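Local coordinates for mandelate racemase/muconate lactonizing enzyme family protein (Roseovarius sp. TM1035, PDB 3T9P) that belongs to the mandelate racemase/muconate lactonizing enzyme family and is probably an isomerase or a related enzyme, its substrate not established, at residues L311-M316 and G347-D352; L221-G226 and L249-A254; R67-H72 and D86-R91; T146-A151 and V189-R194. All coordinates share one frame; numbering follows the deposited sequence.

Followed from the N terminus, the four contacts close one after another, and none nests within or crosses another. Interaction 3 (67-72 with 86-91) comes first and folds two helices of the N-terminal domain together. Interaction 4 (146-151 with 189-194) then pairs two successive outer helices of the barrel, and interaction 2 (221-226 with 249-254) joins the end of the next helix to the entry of a barrel strand. Interaction 1 (311-316 with 347-352) closes last, where a late barrel helix meets a loop. Interactions 2 and 4 touch, with a probable hydrogen bond from S193 OG to N225 O (2.8 Å); interactions 2 and 3 lie far apart, about 42 Å between centres.

Interaction 1: L311-M316 and G347-D352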
loop_
_atom_site.group_PDB
_atom_site.type_symbol
_atom_site.label_atom_id
_atom_site.label_comp_id
_atom_site.label_asym_id
_atom_site.label_seq_id
_atom_site.Cartn_x
_atom_site.Cartn_y
_atom_site.Cartn_z
ATOM N N LEU A 311 19.268 -5.835 12.378
ATOM C CA LEU A 311 19.969 -4.858 13.152
ATOM C C LEU A 311 20.296 -3.582 12.388
ATOM O O LEU A 311 21.342 -2.933 12.659
ATOM C CB LEU A 311 21.161 -5.461 13.931
ATOM C CG LEU A 311 20.762 -6.697 14.806
ATOM C CD1 LEU A 311 22.013 -7.303 15.569
ATOM C CD2 LEU A 311 19.690 -6.281 15.819
ATOM N N SER A 312 19.353 -3.165 11.497
ATOM C CA SER A 312 19.391 -1.785 11.086
ATOM C C SER A 312 18.869 -0.911 12.249
ATOM O O SER A 312 18.792 -1.403 13.353
ATOM C CB SER A 312 18.591 -1.628 9.832
ATOM O OG SER A 312 17.204 -1.671 10.111
ATOM N N LEU A 313 18.489 0.335 12.015
ATOM C CA LEU A 313 18.006 1.186 13.094
ATOM C C LEU A 313 16.639 0.659 13.710
ATOM O O LEU A 313 16.211 1.067 14.802
ATOM C CB LEU A 313 17.798 2.571 12.506
ATOM C CG LEU A 313 17.491 3.602 13.601
ATOM C CD1 LEU A 313 18.656 3.794 14.469
ATOM C CD2 LEU A 313 16.951 4.934 12.991
ATOM N N VAL A 314 15.918 -0.121 12.923
ATOM C CA VAL A 314 14.590 -0.607 13.380
ATOM C C VAL A 314 14.671 -1.198 14.820
ATOM O O VAL A 314 13.770 -1.034 15.615
ATOM C CB VAL A 314 13.938 -1.563 12.333
ATOM C CG1 VAL A 314 14.747 -2.911 12.182
ATOM C CG2 VAL A 314 12.399 -1.875 12.713
ATOM N N THR A 315 15.726 -1.930 15.128
ATOM C CA THR A 315 15.800 -2.516 16.440
ATOM C C THR A 315 15.936 -1.426 17.542
ATOM O O THR A 315 15.184 -1.480 18.552
ATOM C CB THR A 315 16.875 -3.675 16.505
ATOM O OG1 THR A 315 16.428 -4.733 15.639
ATOM C CG2 THR A 315 17.033 -4.308 18.048
ATOM N N MET A 316 16.790 -0.470 17.357
ATOM C CA MET A 316 16.941 0.651 18.344
ATOM C C MET A 316 15.644 1.482 18.443
ATOM O O MET A 316 15.196 1.806 19.542
ATOM C CB MET A 316 18.141 1.578 17.951
ATOM C CG MET A 316 18.417 2.753 19.017
ATOM S SD MET A 316 18.602 2.016 20.688
ATOM C CE MET A 316 20.223 1.290 20.501
ATOM N N GLY A 347 28.792 -3.056 9.974
ATOM C CA GLY A 347 29.385 -1.744 9.771
ATOM C C GLY A 347 28.407 -0.587 9.589
ATOM O O GLY A 347 28.842 0.514 9.225
ATOM N N LEU A 348 27.101 -0.767 9.874
ATOM C CA LEU A 348 26.215 0.388 9.780
ATOM C C LEU A 348 26.518 1.384 10.850
ATOM O O LEU A 348 26.549 2.607 10.535
ATOM C CB LEU A 348 24.715 -0.005 9.869
ATOM C CG LEU A 348 24.244 -0.944 8.813
ATOM C CD1 LEU A 348 22.758 -1.341 9.128
ATOM C CD2 LEU A 348 24.439 -0.394 7.406
ATOM N N PHE A 349 26.749 0.898 12.097
ATOM C CA PHE A 349 26.866 1.804 13.225
ATOM C C PHE A 349 28.276 1.647 13.871
ATOM O O PHE A 349 28.856 0.569 13.796
ATOM C CB PHE A 349 25.785 1.427 14.267
ATOM C CG PHE A 349 24.408 1.453 13.657
ATOM C CD1 PHE A 349 23.891 2.645 13.175
ATOM C CD2 PHE A 349 23.643 0.264 13.540
ATOM C CE1 PHE A 349 22.564 2.716 12.564
ATOM C CE2 PHE A 349 22.309 0.324 12.975
ATOM C CZ PHE A 349 21.806 1.565 12.460
ATOM N N LEU A 350 28.763 2.692 14.513
ATOM C CA LEU A 350 29.995 2.614 15.312
ATOM C C LEU A 350 29.660 2.127 16.721
ATOM O O LEU A 350 28.482 2.253 17.171
ATOM C CB LEU A 350 30.636 4.009 15.396
ATOM C CG LEU A 350 31.101 4.580 14.032
ATOM C CD1 LEU A 350 31.576 6.018 14.044
ATOM C CD2 LEU A 350 32.090 3.646 13.338
ATOM N N GLY A 351 30.643 1.542 17.419
ATOM C CA GLY A 351 30.392 1.076 18.810
ATOM C C GLY A 351 29.534 -0.214 18.902
ATOM O O GLY A 351 29.517 -1.069 18.061
ATOM N N ASP A 352 28.778 -0.383 19.932
ATOM C CA ASP A 352 28.132 -1.662 20.019
ATOM C C ASP A 352 26.722 -1.356 20.562
ATOM O O ASP A 352 26.378 -1.726 21.675
ATOM C CB ASP A 352 28.939 -2.491 21.019
ATOM C CG ASP A 352 28.540 -3.938 21.021
ATOM O OD1 ASP A 352 27.870 -4.386 20.068
ATOM O OD2 ASP A 352 28.884 -4.632 21.987
#
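The ring of F349 pushes its edge against the backbone of L311, S312 and L313, and so shows how an aromatic side chain can be seated largely against main chain. Its CG stands anti to its own carbonyl carbon (chi1 -56°), a setting that sends the ring from CB across to the start of helix 313-322. Going outward, CD2 comes 4.0 Å from L311 O, and CE2 draws closer to the same oxygen, at 3.4 Å. CE2 also borders the carbonyl carbon of S312. At the far end CZ lies 3.6 Å from L313 N and touches L313 CB at 4.1 Å. These backbone atoms line the rim near the ring plane, while L348 CB covers one face, 3.8 Å above the centre. L348 adds its own CD1, resting 3.9 Å from S312 CA. S312 is the N-cap: its OG accepts a weak bond from V314 N and also bonds N310 and Q52. The amide of L313 is taken by Q52, whose strand 48-52 belongs to the N-terminal domain, so the helix start is held from that side as well. An alanine in place of F349 would probably open a gap beside the turn and strip L348 CB of the ring it covers. Because a carbonyl oxygen faces slightly positive ring hydrogens, the contact is probably mildly favourable electrostatically, but its chief substance is van der Waals packing.

Interaction 2: L221-G226 and L249-A254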
loop_
_atom_site.group_PDB
_atom_site.type_symbol
_atom_site.label_atom_id
_atom_site.label_comp_id
_atom_site.label_asym_id
_atom_site.label_seq_id
_atom_site.Cartn_x
_atom_site.Cartn_y
_atom_site.Cartn_z
ATOM N N LEU A 221 0.127 -28.916 18.849
ATOM C CA LEU A 221 1.494 -29.402 19.064
ATOM C C LEU A 221 2.384 -28.348 19.739
ATOM O O LEU A 221 3.224 -28.700 20.632
ATOM C CB LEU A 221 2.098 -29.834 17.735
ATOM C CG LEU A 221 1.339 -30.978 17.015
ATOM C CD1 LEU A 221 1.817 -31.252 15.525
ATOM C CD2 LEU A 221 1.330 -32.295 17.853
ATOM N N LEU A 222 2.179 -27.051 19.372
ATOM C CA LEU A 222 2.942 -25.946 20.004
ATOM C C LEU A 222 2.587 -25.949 21.496
ATOM O O LEU A 222 3.469 -25.796 22.321
ATOM C CB LEU A 222 2.556 -24.538 19.440
ATOM C CG LEU A 222 2.818 -24.402 17.901
ATOM C CD1 LEU A 222 2.314 -23.049 17.364
ATOM C CD2 LEU A 222 4.296 -24.597 17.554
ATOM N N GLN A 223 1.299 -26.044 21.800
ATOM C CA GLN A 223 0.854 -26.046 23.238
ATOM C C GLN A 223 1.498 -27.244 24.032
ATOM O O GLN A 223 1.987 -27.109 25.193
ATOM C CB GLN A 223 -0.659 -26.002 23.280
ATOM C CG GLN A 223 -1.196 -24.641 22.849
ATOM C CD GLN A 223 -2.708 -24.552 22.731
ATOM O OE1 GLN A 223 -3.464 -25.593 22.657
ATOM N NE2 GLN A 223 -3.205 -23.339 22.676
ATOM N N ASP A 224 1.531 -28.423 23.414
ATOM C CA ASP A 224 2.112 -29.599 24.062
ATOM C C ASP A 224 3.537 -29.333 24.401
ATOM O O ASP A 224 4.097 -29.938 25.362
ATOM C CB ASP A 224 2.144 -30.770 23.046
ATOM C CG ASP A 224 0.779 -31.412 22.864
ATOM O OD1 ASP A 224 -0.148 -31.193 23.720
ATOM O OD2 ASP A 224 0.629 -32.150 21.858
ATOM N N ASN A 225 4.212 -28.586 23.515
ATOM C CA ASN A 225 5.569 -28.202 23.765
ATOM C C ASN A 225 5.868 -26.893 24.540
ATOM O O ASN A 225 7.033 -26.440 24.583
ATOM C CB ASN A 225 6.276 -28.195 22.393
ATOM C CG ASN A 225 6.416 -29.594 21.874
ATOM O OD1 ASN A 225 5.551 -30.107 21.141
ATOM N ND2 ASN A 225 7.432 -30.274 22.383
ATOM N N GLY A 226 4.842 -26.299 25.109
ATOM C CA GLY A 226 4.990 -25.102 25.983
ATOM C C GLY A 226 5.232 -23.795 25.215
ATOM O O GLY A 226 5.830 -22.927 25.766
ATOM N N LEU A 249 -7.285 -21.517 20.176
ATOM C CA LEU A 249 -6.056 -21.867 20.920
ATOM C C LEU A 249 -5.985 -21.105 22.174
ATOM O O LEU A 249 -6.545 -19.953 22.310
ATOM C CB LEU A 249 -4.775 -21.560 20.080
ATOM C CG LEU A 249 -4.712 -22.405 18.780
ATOM C CD1 LEU A 249 -3.374 -22.125 17.994
ATOM C CD2 LEU A 249 -4.681 -23.968 18.971
ATOM N N LEU A 250 -5.283 -21.704 23.128
ATOM C CA LEU A 250 -5.101 -21.000 24.347
ATOM C C LEU A 250 -3.889 -20.196 24.266
ATOM O O LEU A 250 -3.741 -19.316 25.101
ATOM C CB LEU A 250 -4.954 -22.000 25.543
ATOM C CG LEU A 250 -6.282 -22.715 25.736
ATOM C CD1 LEU A 250 -5.972 -23.761 26.735
ATOM C CD2 LEU A 250 -7.334 -21.863 26.267
ATOM N N LEU A 251 -2.913 -20.554 23.385
ATOM C CA LEU A 251 -1.690 -19.725 23.356
ATOM C C LEU A 251 -2.097 -18.368 22.727
ATOM O O LEU A 251 -3.207 -18.216 22.305
ATOM C CB LEU A 251 -0.505 -20.420 22.634
ATOM C CG LEU A 251 -0.889 -21.075 21.305
ATOM C CD1 LEU A 251 -1.405 -20.038 20.308
ATOM C CD2 LEU A 251 0.362 -21.793 20.685
ATOM N N ASP A 252 -1.202 -17.370 22.733
ATOM C CA ASP A 252 -1.435 -16.017 22.143
ATOM C C ASP A 252 -1.143 -16.100 20.627
ATOM O O ASP A 252 -0.068 -16.553 20.209
ATOM C CB ASP A 252 -0.469 -15.020 22.820
ATOM C CG ASP A 252 -0.835 -14.716 24.343
ATOM O OD1 ASP A 252 -2.066 -14.794 24.690
ATOM O OD2 ASP A 252 0.101 -14.375 25.148
ATOM N N VAL A 253 -2.117 -15.727 19.826
ATOM C CA VAL A 253 -1.921 -15.546 18.405
ATOM C C VAL A 253 -1.560 -14.058 18.235
ATOM O O VAL A 253 -2.228 -13.170 18.847
ATOM C CB VAL A 253 -3.154 -15.968 17.635
ATOM C CG1 VAL A 253 -3.084 -15.586 16.093
ATOM C CG2 VAL A 253 -3.388 -17.479 17.827
ATOM N N ALA A 254 -0.423 -13.788 17.526
ATOM C CA ALA A 254 0.149 -12.410 17.424
ATOM C C ALA A 254 0.220 -12.114 15.901
ATOM O O ALA A 254 0.329 -13.054 15.066
ATOM C CB ALA A 254 1.483 -12.348 18.008
#
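Q223 and L251 bring their CA atoms to 6.8 Å, where the last turn of helix 212-224 passes the bend that leads from helix 239-248 into strand 252-255. Two leucines and the stem of a glutamine do the apolar work. L251 CD2 rests on L222 CB at 3.7 Å, with L222 CD1 a little farther off, and the two side chains meet at a slant. The branch is put there by an uncommon first torsion of L251, which sets CG between its backbone N and carbonyl carbon (chi1 46°). Alongside, Q223 CG packs 3.9 Å from L251 CG. Beyond that the glutamine runs extended, so its flat amide reaches into the bend formed by L249, L250 and L251; CD stands 3.9 Å from L250 N. The helix itself is ended by a Schellman motif, with G226 at the C-prime position: G226 N bonds Q223 O at 3.0 Å and I227 N bonds L222 O. The chain can thus turn off at once toward strand 229-231. That strand runs parallel to 252-255 and supplies F230, on which L222, L249 and L251 all converge. L222 also leans on V189 of helix 184-196, while V253 packs against helix 239-248, so the contact lies between the outer helices and the barrel wall.

Interaction 3: R67-H72 and D86-R91; sequences RQIAPH and DLIYER. With SO4 (sulfate ion), chain D.
H72 offers one face of its imidazole to R91: CB of the arginine stands 3.5 Å above the ring plane, displaced toward the rim, and makes a CH-pi contact at 3.9 Å from the centroid. In plane at the ring's edge is Q68 O. The guanidinium of R91 turns away, its plane 79° from the imidazole, with E90 CB over one face. This is a helix-helix crossing in the N-terminal domain, the axes 9.7 Å apart and inclined at 125°. I88 CG1 touches H72 CB at 3.6 Å, while its other branch, CG2, meets I69 CD1 at 3.8 Å; helix 98-119 packs on both isoleucines. Helix 67-72 has a wider, pi-type turn at 67-69 and is kinked at P71, and Q68 O is buried without a partner. H72 NE2 bonds E92, which helps fix the ring's rotation. An alanine at H72 would probably leave R91 CB without the face it lies on and E92 without its mate. More than a turn earlier in the helix, R67 NH2 forms a salt bridge to D59 of the second subunit and donates to O2 of a sulfate, probably from the crystallisation liquor, at 2.7 Å and 153°.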
loop_
_atom_site.group_PDB
_atom_site.type_symbol
_atom_site.label_atom_id
_atom_site.label_comp_id
_atom_site.label_asym_id
_atom_site.label_seq_id
_atom_site.Cartn_x
_atom_site.Cartn_y
_atom_site.Cartn_z
ATOM N N ARG A 67 10.654 12.015 -4.124
ATOM C CA ARG A 67 9.479 12.329 -4.951
ATOM C C ARG A 67 8.211 12.780 -4.188
ATOM O O ARG A 67 7.553 13.663 -4.566
ATOM C CB ARG A 67 9.177 11.142 -5.872
ATOM C CG ARG A 67 8.205 11.374 -6.997
ATOM C CD ARG A 67 8.772 11.936 -8.285
ATOM N NE ARG A 67 9.923 11.265 -8.821
ATOM C CZ ARG A 67 9.915 10.378 -9.799
ATOM N NH1 ARG A 67 8.803 10.013 -10.401
ATOM N NH2 ARG A 67 11.047 9.837 -10.168
ATOM N N GLN A 68 7.929 12.055 -3.127
ATOM C CA GLN A 68 6.680 12.106 -2.427
ATOM C C GLN A 68 6.622 12.460 -0.928
ATOM O O GLN A 68 5.571 12.745 -0.442
ATOM C CB GLN A 68 5.863 10.843 -2.736
ATOM C CG GLN A 68 5.606 10.592 -4.187
ATOM C CD GLN A 68 4.983 9.253 -4.475
ATOM O OE1 GLN A 68 3.785 9.134 -4.555
ATOM N NE2 GLN A 68 5.773 8.276 -4.629
ATOM N N ILE A 69 7.744 12.442 -0.239
ATOM C CA ILE A 69 7.797 12.875 1.141
ATOM C C ILE A 69 8.414 14.281 1.273
ATOM O O ILE A 69 7.782 15.164 1.747
ATOM C CB ILE A 69 8.560 11.861 2.053
ATOM C CG1 ILE A 69 7.989 10.451 1.923
ATOM C CG2 ILE A 69 8.643 12.337 3.509
ATOM C CD1 ILE A 69 6.752 10.232 2.462
ATOM N N ALA A 70 9.612 14.464 0.772
ATOM C CA ALA A 70 10.387 15.714 0.921
ATOM C C ALA A 70 9.687 16.963 0.447
ATOM O O ALA A 70 9.715 17.933 1.184
ATOM C CB ALA A 70 11.732 15.585 0.238
ATOM N N PRO A 71 8.958 16.922 -0.711
ATOM C CA PRO A 71 8.335 18.178 -1.169
ATOM C C PRO A 71 7.314 18.718 -0.216
ATOM O O PRO A 71 7.132 19.952 -0.154
ATOM C CB PRO A 71 7.676 17.803 -2.521
ATOM C CG PRO A 71 8.648 16.748 -3.040
ATOM C CD PRO A 71 8.840 15.874 -1.755
ATOM N N HIS A 72 6.653 17.841 0.551
ATOM C CA HIS A 72 5.634 18.276 1.431
ATOM C C HIS A 72 6.211 18.645 2.795
ATOM O O HIS A 72 5.563 19.369 3.556
ATOM C CB HIS A 72 4.558 17.166 1.604
ATOM C CG HIS A 72 4.021 16.694 0.296
ATOM N ND1 HIS A 72 3.353 17.533 -0.568
ATOM C CD2 HIS A 72 4.091 15.494 -0.316
ATOM C CE1 HIS A 72 3.080 16.879 -1.691
ATOM N NE2 HIS A 72 3.486 15.628 -1.546
ATOM N N ASP A 86 0.272 13.280 8.414
ATOM C CA ASP A 86 -1.144 13.211 7.886
ATOM C C ASP A 86 -1.315 14.009 6.599
ATOM O O ASP A 86 -1.891 13.483 5.675
ATOM C CB ASP A 86 -2.224 13.652 8.875
ATOM C CG ASP A 86 -2.224 12.819 10.162
ATOM O OD1 ASP A 86 -2.186 11.587 10.043
ATOM O OD2 ASP A 86 -2.298 13.370 11.279
ATOM N N LEU A 87 -0.786 15.240 6.527
ATOM C CA LEU A 87 -0.817 16.051 5.323
ATOM C C LEU A 87 -0.094 15.413 4.179
ATOM O O LEU A 87 -0.566 15.481 3.014
ATOM C CB LEU A 87 -0.264 17.466 5.522
ATOM C CG LEU A 87 -1.241 18.291 6.407
ATOM C CD1 LEU A 87 -0.539 19.559 6.880
ATOM C CD2 LEU A 87 -2.485 18.752 5.644
ATOM N N ILE A 88 1.039 14.801 4.468
ATOM C CA ILE A 88 1.747 14.080 3.389
ATOM C C ILE A 88 0.821 13.034 2.752
ATOM O O ILE A 88 0.671 12.945 1.530
ATOM C CB ILE A 88 3.022 13.423 3.948
ATOM C CG1 ILE A 88 4.045 14.602 4.136
ATOM C CG2 ILE A 88 3.531 12.272 2.958
ATOM C CD1 ILE A 88 5.191 14.192 5.123
ATOM N N TYR A 89 0.211 12.209 3.595
ATOM C CA TYR A 89 -0.689 11.131 3.048
ATOM C C TYR A 89 -1.872 11.733 2.280
ATOM O O TYR A 89 -2.145 11.325 1.131
ATOM C CB TYR A 89 -1.122 10.168 4.161
ATOM C CG TYR A 89 -2.148 9.139 3.716
ATOM C CD1 TYR A 89 -1.861 8.152 2.736
ATOM C CD2 TYR A 89 -3.411 9.140 4.309
ATOM C CE1 TYR A 89 -2.887 7.236 2.294
ATOM C CE2 TYR A 89 -4.388 8.194 3.918
ATOM C CZ TYR A 89 -4.125 7.265 2.917
ATOM O OH TYR A 89 -5.122 6.338 2.587
ATOM N N GLU A 90 -2.473 12.805 2.816
ATOM C CA GLU A 90 -3.525 13.526 2.063
ATOM C C GLU A 90 -3.110 14.064 0.749
ATOM O O GLU A 90 -3.893 13.905 -0.187
ATOM C CB GLU A 90 -4.165 14.675 2.908
ATOM C CG GLU A 90 -4.721 14.107 4.195
ATOM C CD GLU A 90 -4.987 15.221 5.199
ATOM O OE1 GLU A 90 -4.249 16.261 5.185
ATOM O OE2 GLU A 90 -5.908 15.049 5.975
ATOM N N ARG A 91 -1.898 14.649 0.613
ATOM C CA ARG A 91 -1.436 15.054 -0.716
ATOM C C ARG A 91 -1.112 13.854 -1.582
ATOM O O ARG A 91 -1.167 13.954 -2.816
ATOM C CB ARG A 91 -0.218 16.024 -0.663
ATOM C CG ARG A 91 -0.457 17.219 0.345
ATOM C CD ARG A 91 -1.288 18.339 -0.290
ATOM N NE ARG A 91 -2.727 18.075 -0.252
ATOM C CZ ARG A 91 -3.544 18.234 0.796
ATOM N NH1 ARG A 91 -3.099 18.661 1.974
ATOM N NH2 ARG A 91 -4.836 17.909 0.662
HETATM S S SO4 D . 14.853 10.751 -9.158
HETATM O O1 SO4 D . 15.490 12.006 -9.605
HETATM O O2 SO4 D . 13.478 10.868 -9.654
HETATM O O3 SO4 D . 15.563 9.591 -9.717
HETATM O O4 SO4 D . 14.806 10.594 -7.679
#

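Interaction 4: T146-A151 and V189-R194; sequences TPEDEA and VPTVSR
Two successive outer helices of the enolase-type barrel, 147-161 and 184-196, lie side by side here, T191 and V192 of one fitted against P147, E150 and A151 of the other. The axes come within 8.6 Å and point nearly the same way, 23° apart, as expected for helices that follow consecutive parallel strands. T191 sets CG2 anti to its backbone N and lays this methyl 3.7 Å from P147 CB. Its hydroxyl looks elsewhere, bonding A187 O one turn back, so the methyl and CB do most of the packing. V192 CG2 fits among P147 O, at 3.9 Å, and E150 CB and A151 CB, the latter 4.4 Å away. A151 is small, and its CA approaches that of V192 to 4.7 Å. E150 touches with its CB and CG, then bends off so that its carboxylate is held by S140 and R153. T146 caps the first turn: D149 N donates to its OG1 at 3.1 Å and 162°. Strand 165-169 comes between these helices in the chain. On its other flank, helix 184-196 meets the end of helix 212-224, where V189 and P190 touch N225 and S193 OG bonds its carbonyl.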
loop_
_atom_site.group_PDB
_atom_site.type_symbol
_atom_site.label_atom_id
_atom_site.label_comp_id
_atom_site.label_asym_id
_atom_site.label_seq_id
_atom_site.Cartn_x
_atom_site.Cartn_y
_atom_site.Cartn_z
ATOM N N THR A 146 18.104 -26.770 10.043
ATOM C CA THR A 146 17.590 -27.988 10.652
ATOM C C THR A 146 17.213 -27.796 12.133
ATOM O O THR A 146 17.745 -26.956 12.779
ATOM C CB THR A 146 18.577 -29.183 10.571
ATOM O OG1 THR A 146 19.699 -28.927 11.378
ATOM C CG2 THR A 146 19.057 -29.443 9.158
ATOM N N PRO A 147 16.362 -28.663 12.650
ATOM C CA PRO A 147 15.982 -28.603 14.041
ATOM C C PRO A 147 17.184 -28.689 14.951
ATOM O O PRO A 147 17.297 -27.934 15.861
ATOM C CB PRO A 147 15.115 -29.832 14.182
ATOM C CG PRO A 147 14.481 -29.935 12.882
ATOM C CD PRO A 147 15.451 -29.520 11.895
ATOM N N GLU A 148 18.092 -29.594 14.658
ATOM C CA GLU A 148 19.277 -29.752 15.438
ATOM C C GLU A 148 20.206 -28.576 15.412
ATOM O O GLU A 148 20.697 -28.197 16.400
ATOM C CB GLU A 148 19.943 -31.089 15.107
ATOM C CG GLU A 148 18.985 -32.306 15.301
ATOM C CD GLU A 148 17.934 -32.516 14.156
ATOM O OE1 GLU A 148 18.008 -31.893 13.100
ATOM O OE2 GLU A 148 17.011 -33.338 14.336
ATOM N N ASP A 149 20.426 -28.005 14.248
ATOM C CA ASP A 149 21.209 -26.818 14.141
ATOM C C ASP A 149 20.578 -25.592 14.835
ATOM O O ASP A 149 21.264 -24.825 15.439
ATOM C CB ASP A 149 21.542 -26.519 12.696
ATOM C CG ASP A 149 22.620 -27.450 12.137
ATOM O OD1 ASP A 149 23.194 -28.231 12.876
ATOM O OD2 ASP A 149 22.890 -27.381 10.966
ATOM N N GLU A 150 19.283 -25.418 14.708
ATOM C CA GLU A 150 18.576 -24.325 15.377
ATOM C C GLU A 150 18.670 -24.501 16.890
ATOM O O GLU A 150 18.976 -23.601 17.576
ATOM C CB GLU A 150 17.113 -24.271 14.933
ATOM C CG GLU A 150 16.382 -23.006 15.356
ATOM C CD GLU A 150 16.880 -21.775 14.624
ATOM O OE1 GLU A 150 16.162 -21.281 13.730
ATOM O OE2 GLU A 150 17.992 -21.302 14.941
ATOM N N ALA A 151 18.501 -25.712 17.370
ATOM C CA ALA A 151 18.618 -25.995 18.793
ATOM C C ALA A 151 19.982 -25.702 19.354
ATOM O O ALA A 151 20.103 -25.074 20.366
ATOM C CB ALA A 151 18.263 -27.410 19.072
ATOM N N VAL A 189 9.511 -28.360 16.327
ATOM C CA VAL A 189 8.745 -27.803 17.444
ATOM C C VAL A 189 9.267 -28.510 18.740
ATOM O O VAL A 189 9.855 -27.828 19.637
ATOM C CB VAL A 189 7.224 -27.963 17.229
ATOM C CG1 VAL A 189 6.416 -27.718 18.552
ATOM C CG2 VAL A 189 6.677 -27.048 16.104
ATOM N N PRO A 190 9.165 -29.882 18.775
ATOM C CA PRO A 190 9.696 -30.576 20.015
ATOM C C PRO A 190 11.205 -30.550 20.120
ATOM O O PRO A 190 11.761 -30.353 21.217
ATOM C CB PRO A 190 9.097 -32.035 19.922
ATOM C CG PRO A 190 8.877 -32.314 18.432
ATOM C CD PRO A 190 8.349 -30.796 17.953
ATOM N N THR A 191 11.910 -30.616 18.999
ATOM C CA THR A 191 13.367 -30.589 19.139
ATOM C C THR A 191 13.955 -29.341 19.762
ATOM O O THR A 191 14.903 -29.428 20.554
ATOM C CB THR A 191 14.061 -30.874 17.696
ATOM O OG1 THR A 191 13.562 -32.111 17.226
ATOM C CG2 THR A 191 15.546 -30.860 17.740
ATOM N N VAL A 192 13.536 -28.168 19.293
ATOM C CA VAL A 192 14.093 -26.913 19.806
ATOM C C VAL A 192 13.590 -26.703 21.273
ATOM O O VAL A 192 14.363 -26.346 22.185
ATOM C CB VAL A 192 13.705 -25.722 18.860
ATOM C CG1 VAL A 192 14.154 -24.381 19.452
ATOM C CG2 VAL A 192 14.400 -25.915 17.533
ATOM N N SER A 193 12.324 -26.989 21.481
ATOM C CA SER A 193 11.711 -26.796 22.782
ATOM C C SER A 193 12.382 -27.684 23.875
ATOM O O SER A 193 12.748 -27.155 24.961
ATOM C CB SER A 193 10.229 -27.148 22.706
ATOM O OG SER A 193 9.656 -27.052 24.014
ATOM N N ARG A 194 12.593 -28.988 23.587
ATOM C CA ARG A 194 13.269 -29.843 24.591
ATOM C C ARG A 194 14.703 -29.420 24.733
ATOM O O ARG A 194 15.176 -29.424 25.833
ATOM C CB ARG A 194 13.100 -31.349 24.311
ATOM C CG ARG A 194 11.582 -31.866 24.191
ATOM C CD ARG A 194 11.464 -33.343 23.669
ATOM N NE ARG A 194 11.913 -34.262 24.727
ATOM C CZ ARG A 194 13.169 -34.707 24.900
ATOM N NH1 ARG A 194 14.138 -34.390 24.042
ATOM N NH2 ARG A 194 13.470 -35.512 25.921
#